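Local atomic coordinates of MIPZ (Caulobacter crescentus, PDB entry 2XJ9), a protein that binds and probably hydrolyses ATP, forming nucleotide-dependent dimers that bind the nucleoid and probably help to place the division plane by inhibiting division elsewhere. Residues 50-55 and 227-233; 119-123 and 159-163; 131-135 and 185-189; 135-140 and 195-199. The protein carries 1 engineered substitution. All blocks are in the same frame, centred on the assembly; numbering follows the deposited sequence.

Contact 1 of 4, residues 50-55 and 227-233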
# COMPACT_ATOMS: atom_id res chain seq x y z
N ARG A 50 8.36 1.46 -14.07
CA ARG A 50 9.13 0.22 -13.98
C ARG A 50 8.49 -0.90 -14.79
O ARG A 50 9.20 -1.66 -15.45
CB ARG A 50 9.28 -0.22 -12.52
CG ARG A 50 10.06 0.76 -11.63
CD ARG A 50 11.56 0.43 -11.53
NE ARG A 50 12.00 -0.46 -12.60
CZ ARG A 50 12.30 -1.75 -12.43
NH1 ARG A 50 12.68 -2.49 -13.47
NH2 ARG A 50 12.24 -2.29 -11.22
N PHE A 51 7.17 -1.04 -14.73
CA PHE A 51 6.54 -2.10 -15.49
C PHE A 51 6.97 -2.02 -16.94
O PHE A 51 7.43 -2.99 -17.51
CB PHE A 51 5.02 -2.07 -15.40
CG PHE A 51 4.36 -3.16 -16.20
CD1 PHE A 51 4.31 -4.46 -15.71
CD2 PHE A 51 3.79 -2.90 -17.43
CE1 PHE A 51 3.70 -5.48 -16.45
CE2 PHE A 51 3.19 -3.91 -18.18
CZ PHE A 51 3.14 -5.19 -17.70
N PHE A 52 6.84 -0.84 -17.52
CA PHE A 52 7.06 -0.66 -18.95
C PHE A 52 8.53 -0.58 -19.35
O PHE A 52 8.88 -0.94 -20.48
CB PHE A 52 6.24 0.51 -19.48
CG PHE A 52 4.77 0.25 -19.46
CD1 PHE A 52 3.95 0.88 -18.55
CD2 PHE A 52 4.20 -0.66 -20.34
CE1 PHE A 52 2.60 0.62 -18.53
CE2 PHE A 52 2.86 -0.92 -20.33
CZ PHE A 52 2.05 -0.28 -19.42
N GLU A 53 9.40 -0.14 -18.45
CA GLU A 53 10.82 -0.36 -18.68
C GLU A 53 11.17 -1.86 -18.79
O GLU A 53 12.05 -2.23 -19.56
CB GLU A 53 11.67 0.29 -17.60
CG GLU A 53 11.50 1.78 -17.53
CD GLU A 53 12.22 2.39 -16.35
OE1 GLU A 53 12.76 1.61 -15.51
OE2 GLU A 53 12.24 3.65 -16.29
N ASN A 54 10.48 -2.70 -18.02
CA ASN A 54 10.70 -4.14 -18.09
C ASN A 54 10.12 -4.72 -19.37
O ASN A 54 10.65 -5.69 -19.90
CB ASN A 54 10.09 -4.86 -16.87
CG ASN A 54 10.70 -4.41 -15.55
OD1 ASN A 54 11.87 -4.06 -15.47
ND2 ASN A 54 9.89 -4.43 -14.49
N ARG A 55 9.04 -4.12 -19.86
CA ARG A 55 8.40 -4.59 -21.08
C ARG A 55 9.31 -4.30 -22.25
O ARG A 55 9.63 -5.18 -23.05
CB ARG A 55 7.08 -3.87 -21.29
CG ARG A 55 6.21 -4.40 -22.43
CD ARG A 55 4.85 -3.73 -22.34
NE ARG A 55 3.90 -4.19 -23.33
CZ ARG A 55 2.94 -5.09 -23.09
NH1 ARG A 55 2.82 -5.63 -21.91
NH2 ARG A 55 2.11 -5.45 -24.06
N LEU A 227 3.75 -11.51 -13.47
CA LEU A 227 4.45 -11.16 -14.71
C LEU A 227 5.15 -9.80 -14.66
O LEU A 227 5.74 -9.35 -15.65
CB LEU A 227 3.48 -11.22 -15.88
CG LEU A 227 2.84 -12.58 -16.09
CD1 LEU A 227 1.73 -12.53 -17.12
CD2 LEU A 227 3.92 -13.55 -16.50
N PHE A 228 5.10 -9.15 -13.51
CA PHE A 228 5.69 -7.82 -13.39
C PHE A 228 7.14 -7.75 -13.83
O PHE A 228 7.56 -6.78 -14.43
CB PHE A 228 5.55 -7.30 -11.98
CG PHE A 228 6.33 -6.05 -11.71
CD1 PHE A 228 5.75 -4.81 -11.85
CD2 PHE A 228 7.66 -6.12 -11.30
CE1 PHE A 228 6.47 -3.65 -11.58
CE2 PHE A 228 8.39 -4.95 -11.04
CZ PHE A 228 7.79 -3.73 -11.18
N PRO A 229 7.93 -8.77 -13.50
CA PRO A 229 9.34 -8.65 -13.88
C PRO A 229 9.57 -8.60 -15.40
O PRO A 229 10.61 -8.12 -15.84
CB PRO A 229 9.98 -9.92 -13.28
CG PRO A 229 9.06 -10.29 -12.16
CD PRO A 229 7.68 -9.90 -12.58
N PHE A 230 8.60 -9.08 -16.18
CA PHE A 230 8.73 -9.13 -17.63
C PHE A 230 8.03 -7.95 -18.28
O PHE A 230 8.23 -7.67 -19.46
CB PHE A 230 8.11 -10.39 -18.18
CG PHE A 230 8.58 -11.64 -17.51
CD1 PHE A 230 7.70 -12.47 -16.85
CD2 PHE A 230 9.92 -11.98 -17.53
CE1 PHE A 230 8.13 -13.61 -16.24
CE2 PHE A 230 10.36 -13.13 -16.92
CZ PHE A 230 9.47 -13.94 -16.28
N GLY A 231 7.20 -7.27 -17.50
CA GLY A 231 6.39 -6.20 -18.04
C GLY A 231 5.41 -6.80 -19.01
O GLY A 231 5.33 -6.36 -20.12
N LEU A 232 4.67 -7.81 -18.58
CA LEU A 232 3.61 -8.40 -19.38
C LEU A 232 2.35 -8.53 -18.52
O LEU A 232 2.41 -8.39 -17.29
CB LEU A 232 4.03 -9.78 -19.87
CG LEU A 232 5.35 -10.04 -20.60
CD1 LEU A 232 5.60 -11.55 -20.76
CD2 LEU A 232 5.37 -9.38 -21.95
N THR A 233 1.21 -8.80 -19.15
CA THR A 233 -0.04 -9.07 -18.43
C THR A 233 -0.79 -10.23 -19.09
O THR A 233 -0.32 -10.77 -20.09
CB THR A 233 -0.94 -7.82 -18.41
OG1 THR A 233 -1.62 -7.69 -19.66
CG2 THR A 233 -0.12 -6.57 -18.17
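Helix 47-62 meets the loop between strand 213-215 and helix 249-263, and Phe51 and Gly231 form the junction's centre. With CG anti to the backbone N (chi1 179°), Phe51 lays one ring face under Gly231, whose CA sits 3.5 Å from the Phe51 ring centroid in a CH-pi contact. Phe228 CD1 reaches the edge of that ring, 4.1 Å from Phe51 CD1, while Thr233 CG2 is 3.6 Å from Phe51 CZ. Replacing Phe51 by an alanine is likely to open a gap beneath Gly231 and leave Phe228 and Thr233 without their shared neighbour. Gly231 has a positive phi (65°), which favours glycine, and lies against the helix, its CA 4.0 Å from Arg55 CA. The extended Arg55 side chain passes alongside Gly231 O and donates to it from NH1 at 3.2 Å, tilted out of the carbonyl plane; Arg55 NH2 forms a salt bridge with Asp236. Asn54 ND2 lies over one face of the Phe228 ring and gives a weak hydrogen bond to Phe228 O (3.3 Å). Arg50 turns to Asp141 of the second subunit. Phe51 also packs on helix 18-30; the contact fastens this loop to helices flanking the parallel sheet of a Walker A cytoskeletal-type ATPase.

Contact 2 of 4, residues 119-123 and 159-163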
# COMPACT_ATOMS: atom_id res chain seq x y z
N THR A 119 -0.40 15.07 -7.56
CA THR A 119 -1.57 14.25 -7.32
C THR A 119 -2.86 15.06 -7.36
O THR A 119 -3.77 14.73 -8.10
CB THR A 119 -1.45 13.47 -6.02
OG1 THR A 119 -0.84 12.21 -6.31
CG2 THR A 119 -2.83 13.24 -5.41
N ARG A 120 -2.94 16.12 -6.56
CA ARG A 120 -4.14 16.97 -6.56
C ARG A 120 -4.44 17.58 -7.94
O ARG A 120 -5.60 17.80 -8.30
CB ARG A 120 -3.97 18.09 -5.56
CG ARG A 120 -3.58 17.66 -4.18
CD ARG A 120 -4.46 18.42 -3.22
NE ARG A 120 -4.41 17.88 -1.90
CZ ARG A 120 -5.32 17.26 -1.16
NH1 ARG A 120 -6.59 17.03 -1.51
NH2 ARG A 120 -4.90 16.88 0.02
N MET A 121 -3.39 17.87 -8.69
CA MET A 121 -3.53 18.45 -10.02
C MET A 121 -4.15 17.46 -10.98
O MET A 121 -4.87 17.84 -11.90
CB MET A 121 -2.17 18.87 -10.57
CG MET A 121 -1.62 20.14 -10.00
SD MET A 121 -1.29 21.23 -11.38
CE MET A 121 -0.23 20.20 -12.39
N ALA A 122 -3.85 16.19 -10.77
CA ALA A 122 -4.33 15.17 -11.67
C ALA A 122 -5.80 14.90 -11.42
O ALA A 122 -6.52 14.55 -12.32
CB ALA A 122 -3.52 13.90 -11.50
N HIS A 123 -6.25 15.09 -10.19
CA HIS A 123 -7.63 14.75 -9.89
C HIS A 123 -8.55 15.79 -10.50
O HIS A 123 -9.69 15.51 -10.87
CB HIS A 123 -7.85 14.54 -8.37
CG HIS A 123 -7.51 13.15 -7.88
ND1 HIS A 123 -6.21 12.75 -7.63
CD2 HIS A 123 -8.28 12.07 -7.63
CE1 HIS A 123 -6.20 11.49 -7.24
NE2 HIS A 123 -7.45 11.05 -7.24
N TYR A 159 -9.70 11.12 1.62
CA TYR A 159 -9.54 10.93 0.19
C TYR A 159 -10.81 11.28 -0.56
O TYR A 159 -10.75 11.74 -1.71
CB TYR A 159 -9.12 9.51 -0.14
CG TYR A 159 -9.01 9.29 -1.61
CD1 TYR A 159 -8.00 9.86 -2.34
CD2 TYR A 159 -9.94 8.54 -2.29
CE1 TYR A 159 -7.89 9.68 -3.70
CE2 TYR A 159 -9.85 8.34 -3.66
CZ TYR A 159 -8.82 8.92 -4.36
OH TYR A 159 -8.72 8.73 -5.73
N SER A 160 -11.95 11.05 0.06
CA SER A 160 -13.22 11.48 -0.51
C SER A 160 -13.11 12.94 -0.84
O SER A 160 -13.43 13.35 -1.94
CB SER A 160 -14.37 11.29 0.47
OG SER A 160 -14.89 9.99 0.36
N LEU A 161 -12.62 13.72 0.13
CA LEU A 161 -12.44 15.17 -0.06
C LEU A 161 -11.47 15.50 -1.20
O LEU A 161 -11.72 16.41 -1.98
CB LEU A 161 -11.97 15.85 1.23
CG LEU A 161 -12.81 15.58 2.48
CD1 LEU A 161 -12.16 16.20 3.71
CD2 LEU A 161 -14.23 16.09 2.27
N THR A 162 -10.38 14.75 -1.31
CA THR A 162 -9.45 14.97 -2.40
C THR A 162 -10.14 14.92 -3.78
O THR A 162 -9.79 15.69 -4.67
CB THR A 162 -8.28 13.97 -2.35
OG1 THR A 162 -7.41 14.34 -1.28
CG2 THR A 162 -7.52 13.95 -3.68
N VAL A 163 -11.10 14.03 -3.96
CA VAL A 163 -11.78 13.93 -5.24
C VAL A 163 -12.87 14.98 -5.35
O VAL A 163 -13.16 15.50 -6.44
CB VAL A 163 -12.41 12.55 -5.41
CG1 VAL A 163 -13.08 12.45 -6.76
CG2 VAL A 163 -11.36 11.48 -5.27
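Segments 119-123 and 159-163 are both helical, and their axes approach to 10.6 Å with 56° between their N-to-C directions. The backbones come nearest at the C-terminal end of each segment, where the CA atoms of His123 and Val163 are 6.3 Å apart; Arg120 and Thr162 are the other close pair. His123 is the central side chain. Its CG lies beside the backbone N (chi1 -84°), which brings ND1 back over its own helix to donate to Thr119 O at 3.2 Å. That bond is nearly straight, 173° at the hydrogen, and the oxygen lies in the imidazole plane, although the donor stands well above the plane of the carbonyl. Thr119 O also receives the backbone N of His123. The other ring nitrogen, NE2, meets Tyr159 OH at 3.0 Å in a hydrogen bond that either could donate, the two side chains crossing at about a right angle. Thr162 CG2 stands over the centre of one imidazole face, 4.3 Å from the His123 centroid, and Val163 CG2 is 3.9 Å from His123 CD2. Beside them Arg120 NH1 comes to 2.8 Å from Thr162 OG1, while its NH2 forms a salt bridge with Asp115. A leucine in place of His123 would probably leave Tyr159 OH without this partner and remove the polar bridge between the helices. Tyr159 OH is also hydrogen-bonded to Thr131 on strand 128-134. The buried imidazole, with both nitrogens engaged and its rotation fixed, thus links two helices and, through the tyrosine, the central sheet.

Contact 3 of 4, residues 131-135 and 185-189; sequences TPMND and RNRLA. With AGS (phosphothiophosphoric acid-adenylate ester), chain D.
The backbone bond from Asn186 N to Met133 O (2.6 Å) joins strands 128-134 and 180-186. Arg185 CA makes a CA-H...O contact with Met133 O at 3.4 Å. Met133 and Arg185 form a parallel bridge and send their side chains to one face of the sheet. Beyond the bridge the chains are joined by water: Asp135 N donates to a molecule that in turn donates to Arg187 O at 2.8 Å. Charge adds a looser link, for Asp135 OD2 is 3.9 Å from Arg185 NE and well out of the guanidinium plane, so that no N-H points at it. Van der Waals contact is slight: Leu188 CD2 touches the carboxylate carbon, Asp135 CG, at 4.2 Å. Just past the end of strand 180-186, Arg187, bent at chi2 and chi3, lays CG against the adenine, 3.3 Å from AGS C5, and turns one guanidinium face to the ribose O4'. Its NH1 is hydrogen-bonded to Asn134 of the second subunit, and Asn134 here receives Arg187 of that subunit in return. Neighbouring parallel strands whose C-terminal ends line the nucleotide are typical of P-loop NTPases; the reciprocal bonds place this pair at the dimer interface.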
# COMPACT_ATOMS: atom_id res chain seq x y z
N THR A 131 -10.91 4.06 -8.47
CA THR A 131 -10.38 3.96 -7.11
C THR A 131 -10.51 2.55 -6.54
O THR A 131 -11.52 2.23 -5.91
CB THR A 131 -11.09 4.90 -6.15
OG1 THR A 131 -10.59 6.22 -6.34
CG2 THR A 131 -10.82 4.50 -4.74
N PRO A 132 -9.50 1.71 -6.75
CA PRO A 132 -9.54 0.33 -6.27
C PRO A 132 -9.28 0.34 -4.80
O PRO A 132 -8.51 1.16 -4.36
CB PRO A 132 -8.33 -0.29 -6.96
CG PRO A 132 -7.37 0.82 -7.01
CD PRO A 132 -8.18 2.07 -7.27
N MET A 133 -9.91 -0.55 -4.05
CA MET A 133 -9.61 -0.65 -2.63
C MET A 133 -9.64 -2.10 -2.15
O MET A 133 -10.23 -2.98 -2.79
CB MET A 133 -10.60 0.17 -1.82
CG MET A 133 -11.92 -0.52 -1.58
SD MET A 133 -13.04 0.48 -0.57
CE MET A 133 -12.27 0.41 1.04
N ASN A 134 -8.99 -2.36 -1.01
CA ASN A 134 -9.06 -3.66 -0.37
C ASN A 134 -10.39 -3.80 0.33
O ASN A 134 -10.97 -2.84 0.84
CB ASN A 134 -7.95 -3.87 0.65
CG ASN A 134 -6.57 -4.05 0.02
OD1 ASN A 134 -6.29 -5.09 -0.56
ND2 ASN A 134 -5.71 -3.06 0.18
N ASP A 135 -10.86 -5.04 0.37
CA ASP A 135 -12.04 -5.42 1.11
C ASP A 135 -11.70 -5.38 2.61
O ASP A 135 -11.35 -6.38 3.21
CB ASP A 135 -12.38 -6.84 0.68
CG ASP A 135 -13.73 -7.28 1.13
OD1 ASP A 135 -13.87 -8.49 1.43
OD2 ASP A 135 -14.63 -6.42 1.16
N ARG A 185 -13.68 -3.05 -5.57
CA ARG A 185 -13.00 -3.83 -4.53
C ARG A 185 -12.02 -4.82 -5.13
O ARG A 185 -12.37 -5.62 -5.98
CB ARG A 185 -14.02 -4.58 -3.69
CG ARG A 185 -14.98 -3.73 -2.90
CD ARG A 185 -15.39 -4.58 -1.73
NE ARG A 185 -16.74 -4.36 -1.32
CZ ARG A 185 -17.81 -5.15 -1.33
NH1 ARG A 185 -18.90 -4.59 -0.86
NH2 ARG A 185 -17.86 -6.42 -1.76
N ASN A 186 -10.79 -4.76 -4.65
CA ASN A 186 -9.69 -5.48 -5.28
C ASN A 186 -9.06 -6.51 -4.33
O ASN A 186 -9.24 -6.44 -3.11
CB ASN A 186 -8.69 -4.43 -5.78
CG ASN A 186 -7.47 -5.04 -6.41
OD1 ASN A 186 -6.33 -4.82 -5.96
ND2 ASN A 186 -7.68 -5.80 -7.47
N ARG A 187 -8.34 -7.48 -4.87
CA ARG A 187 -7.78 -8.58 -4.07
C ARG A 187 -8.81 -9.31 -3.21
O ARG A 187 -8.54 -9.65 -2.07
CB ARG A 187 -6.63 -8.10 -3.18
CG ARG A 187 -5.31 -7.97 -3.92
CD ARG A 187 -4.25 -8.84 -3.29
NE ARG A 187 -3.34 -8.08 -2.45
CZ ARG A 187 -2.24 -8.59 -1.92
NH1 ARG A 187 -1.47 -7.83 -1.17
NH2 ARG A 187 -1.92 -9.85 -2.14
N LEU A 188 -9.98 -9.55 -3.78
CA LEU A 188 -10.98 -10.33 -3.09
C LEU A 188 -10.51 -11.78 -2.91
O LEU A 188 -9.86 -12.36 -3.79
CB LEU A 188 -12.30 -10.28 -3.84
CG LEU A 188 -12.94 -8.89 -3.92
CD1 LEU A 188 -13.58 -8.65 -5.29
CD2 LEU A 188 -13.94 -8.67 -2.79
N ALA A 189 -10.84 -12.36 -1.75
CA ALA A 189 -10.52 -13.73 -1.46
C ALA A 189 -11.80 -14.54 -1.32
O ALA A 189 -12.87 -14.06 -1.68
CB ALA A 189 -9.70 -13.81 -0.19
PG AGS D . 1.19 2.06 -3.54
S1G AGS D . 0.64 2.97 -2.44
O2G AGS D . 2.49 1.36 -3.23
O3G AGS D . 1.23 2.65 -4.94
PB AGS D . -0.69 0.49 -5.05
O1B AGS D . -2.08 1.04 -4.83
O2B AGS D . 0.19 0.82 -6.23
O3B AGS D . 0.11 0.86 -3.69
PA AGS D . -0.28 -2.18 -5.95
O1A AGS D . -0.95 -2.04 -7.30
O2A AGS D . 1.20 -2.19 -5.87
O3A AGS D . -0.86 -1.10 -4.94
O5' AGS D . -0.86 -3.48 -5.22
C5' AGS D . -0.41 -3.80 -3.91
C4' AGS D . 0.19 -5.22 -3.89
O4' AGS D . -0.87 -6.07 -4.23
C3' AGS D . 1.25 -5.51 -4.93
O3' AGS D . 2.14 -6.48 -4.42
C2' AGS D . 0.55 -6.16 -6.11
O2' AGS D . 1.47 -7.05 -6.75
C1' AGS D . -0.60 -6.85 -5.39
N9 AGS D . -1.94 -6.91 -6.00
C8 AGS D . -2.78 -5.86 -6.20
N7 AGS D . -3.97 -6.28 -6.73
C5 AGS D . -3.89 -7.62 -6.84
C6 AGS D . -4.77 -8.67 -7.30
N6 AGS D . -6.00 -8.36 -7.77
N1 AGS D . -4.31 -9.94 -7.24
C2 AGS D . -3.08 -10.26 -6.79
N3 AGS D . -2.22 -9.35 -6.35
C4 AGS D . -2.57 -8.04 -6.35
O HOH W 1 -9.14 -7.56 -0.27

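Contact 4 of 4, residues 135-140 and 195-199. With AGS (phosphothiophosphoric acid-adenylate ester), chain F.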
# COMPACT_ATOMS: atom_id res chain seq x y z
N ASP A 135 -10.86 -5.04 0.37
CA ASP A 135 -12.04 -5.42 1.11
C ASP A 135 -11.70 -5.38 2.61
O ASP A 135 -11.35 -6.38 3.21
CB ASP A 135 -12.38 -6.84 0.68
CG ASP A 135 -13.73 -7.28 1.13
OD1 ASP A 135 -13.87 -8.49 1.43
OD2 ASP A 135 -14.63 -6.42 1.16
N SER A 136 -11.78 -4.20 3.21
CA SER A 136 -11.20 -4.03 4.53
C SER A 136 -11.53 -2.65 5.09
O SER A 136 -11.46 -1.65 4.39
CB SER A 136 -9.68 -4.19 4.44
OG SER A 136 -9.04 -3.75 5.63
N PHE A 137 -11.87 -2.62 6.38
CA PHE A 137 -12.17 -1.39 7.04
C PHE A 137 -10.98 -0.45 7.21
O PHE A 137 -11.14 0.76 7.38
CB PHE A 137 -12.82 -1.69 8.36
CG PHE A 137 -14.29 -1.87 8.25
CD1 PHE A 137 -14.86 -3.13 8.29
CD2 PHE A 137 -15.12 -0.77 8.08
CE1 PHE A 137 -16.23 -3.29 8.17
CE2 PHE A 137 -16.49 -0.93 7.98
CZ PHE A 137 -17.05 -2.19 8.02
N VAL A 138 -9.79 -1.02 7.15
CA VAL A 138 -8.57 -0.25 7.19
C VAL A 138 -8.48 0.62 5.95
O VAL A 138 -8.17 1.80 6.05
CB VAL A 138 -7.35 -1.18 7.29
CG1 VAL A 138 -6.06 -0.38 7.33
CG2 VAL A 138 -7.47 -2.06 8.50
N ASP A 139 -8.77 0.05 4.79
CA ASP A 139 -8.82 0.84 3.55
C ASP A 139 -9.99 1.81 3.60
O ASP A 139 -9.83 2.97 3.33
CB ASP A 139 -8.96 -0.05 2.31
CG ASP A 139 -7.67 -0.79 1.96
OD1 ASP A 139 -6.90 -1.17 2.86
OD2 ASP A 139 -7.41 -1.01 0.77
N PHE A 140 -11.16 1.30 3.97
CA PHE A 140 -12.36 2.10 3.97
C PHE A 140 -12.24 3.40 4.74
O PHE A 140 -12.98 4.35 4.49
CB PHE A 140 -13.52 1.30 4.54
CG PHE A 140 -14.82 2.04 4.51
CD1 PHE A 140 -15.29 2.70 5.62
CD2 PHE A 140 -15.58 2.07 3.36
CE1 PHE A 140 -16.49 3.37 5.59
CE2 PHE A 140 -16.78 2.74 3.33
CZ PHE A 140 -17.23 3.39 4.44
N ASN A 195 -17.58 -10.00 7.03
CA ASN A 195 -16.85 -8.74 6.82
C ASN A 195 -17.18 -8.10 5.46
O ASN A 195 -17.33 -6.86 5.36
CB ASN A 195 -15.32 -8.94 7.00
CG ASN A 195 -14.54 -7.61 7.11
OD1 ASN A 195 -13.56 -7.38 6.38
ND2 ASN A 195 -14.96 -6.74 8.03
N ARG A 196 -17.32 -8.94 4.43
CA ARG A 196 -17.65 -8.47 3.08
C ARG A 196 -19.05 -7.86 3.02
O ARG A 196 -19.36 -7.04 2.15
CB ARG A 196 -17.54 -9.61 2.06
CG ARG A 196 -17.82 -9.17 0.62
CD ARG A 196 -16.70 -9.60 -0.32
NE ARG A 196 -16.72 -11.04 -0.57
CZ ARG A 196 -15.66 -11.84 -0.55
NH1 ARG A 196 -15.81 -13.14 -0.79
NH2 ARG A 196 -14.44 -11.36 -0.30
N LYS A 197 -19.89 -8.26 3.96
CA LYS A 197 -21.24 -7.74 4.03
C LYS A 197 -21.27 -6.42 4.81
O LYS A 197 -21.75 -5.40 4.30
CB LYS A 197 -22.15 -8.77 4.69
CG LYS A 197 -23.58 -8.67 4.24
CD LYS A 197 -24.06 -7.23 4.33
CE LYS A 197 -25.54 -7.18 4.07
NZ LYS A 197 -26.23 -8.25 4.86
N ARG A 198 -20.77 -6.44 6.04
CA ARG A 198 -20.75 -5.23 6.85
C ARG A 198 -20.15 -4.10 6.02
O ARG A 198 -20.60 -2.95 6.10
CB ARG A 198 -19.93 -5.40 8.12
CG ARG A 198 -20.35 -6.53 9.03
CD ARG A 198 -19.70 -6.37 10.41
NE ARG A 198 -18.99 -7.54 10.85
CZ ARG A 198 -19.10 -8.27 11.96
NH1 ARG A 198 -19.95 -8.04 12.96
NH2 ARG A 198 -18.28 -9.29 12.03
N LEU A 199 -19.13 -4.44 5.23
CA LEU A 199 -18.42 -3.44 4.45
C LEU A 199 -19.31 -2.99 3.31
O LEU A 199 -19.47 -1.79 3.09
CB LEU A 199 -17.06 -3.97 3.97
CG LEU A 199 -16.07 -3.05 3.24
CD1 LEU A 199 -16.04 -1.62 3.78
CD2 LEU A 199 -14.69 -3.66 3.33
PG AGS F . 0.19 2.02 4.11
S1G AGS F . 0.53 2.41 5.52
O2G AGS F . 1.28 2.18 3.05
O3G AGS F . -1.15 2.56 3.66
PB AGS F . 0.35 -0.60 5.37
O1B AGS F . 1.73 -1.07 4.99
O2B AGS F . 0.02 0.09 6.66
O3B AGS F . -0.09 0.42 4.19
PA AGS F . -1.82 -2.25 6.08
O1A AGS F . -1.15 -2.77 7.32
O2A AGS F . -2.92 -1.25 6.21
O3A AGS F . -0.62 -1.84 5.09
O5' AGS F . -2.41 -3.49 5.26
C5' AGS F . -2.87 -3.37 3.92
C4' AGS F . -4.26 -4.02 3.82
O4' AGS F . -4.14 -5.41 4.03
C3' AGS F . -5.27 -3.56 4.86
O3' AGS F . -6.59 -3.47 4.30
C2' AGS F . -5.29 -4.63 5.92
O2' AGS F . -6.66 -4.69 6.25
C1' AGS F . -4.90 -5.86 5.16
N9 AGS F . -3.99 -6.92 5.71
C8 AGS F . -2.67 -6.76 5.90
N7 AGS F . -2.12 -7.92 6.30
C5 AGS F . -3.08 -8.86 6.36
C6 AGS F . -3.14 -10.31 6.72
N6 AGS F . -2.02 -10.99 7.10
N1 AGS F . -4.35 -10.91 6.64
C2 AGS F . -5.46 -10.23 6.25
N3 AGS F . -5.48 -8.93 5.92
C4 AGS F . -4.33 -8.20 5.95
O HOH W 2 -12.09 -4.74 7.90
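Residues 135-140 leave a strand, turn at Ser136 and enter a short helix alongside helical segment 195-199, with CA atoms 6.7 Å apart at Asp135 and Arg196 and 7.1 Å apart at Phe137 and Leu199. Leu199 is the chief apolar partner. Its CG is anti to the backbone N (chi1 -174°), which brings the isobutyl group in among the facing residues: CD1 lies 3.7 Å from Phe140 CD2 and also over one face of the Phe137 ring, toward its rim, while CD2 rests near the Asp135 carboxylate. Asn195 ND2 comes to the edge of the Phe137 ring, in its plane and 3.6 Å from Phe137 CD1, the amide turned 54° against the ring. A water that accepts from Phe137 N and donates weakly to Asn195 OD1 adds a second link. Arg196 NH2 approaches Asp135 OD1 at 3.4 Å near the guanidinium plane, a weak hydrogen bond within a salt bridge. On the far side of the short helix stands a nucleotide held mainly by the second subunit. Ser136 OG, at the N-cap, accepts from Val138 N and is hydrogen-bonded to the ribose O2' of this AGS at 2.6 Å. The ribose O3' donates to Asp139 OD1 at 2.7 Å. Phe137 also packs on Pro229 of the second subunit. The chemistry is therefore divided: leucine and phenylalanines hold the short helix, and a weak ion pair the turn before it, to helix 194-210, while the opposite side offers hydroxyl and carboxylate to a ribose across the dimer interface.

From the N terminus, helix 47-62 opens contact 1, which closes only when the chain reaches 227-233; the other three contacts are nested within that loop. Segments 119-123, 131-135 and 135-140 then open contacts 2, 3 and 4, which close in the same order at 159-163, 185-189 and 195-199, so these three cross one another. Contact 2 joins two helices, contact 3 neighbouring strands of the central sheet, and contact 4 the helices that follow those strands. Contacts 3 and 4 share Asp135, with centres 9 Å apart, whereas contacts 1 and 2 lie on opposite sides of the chain's centre. All four reach the second subunit, contact 2 through Arg120.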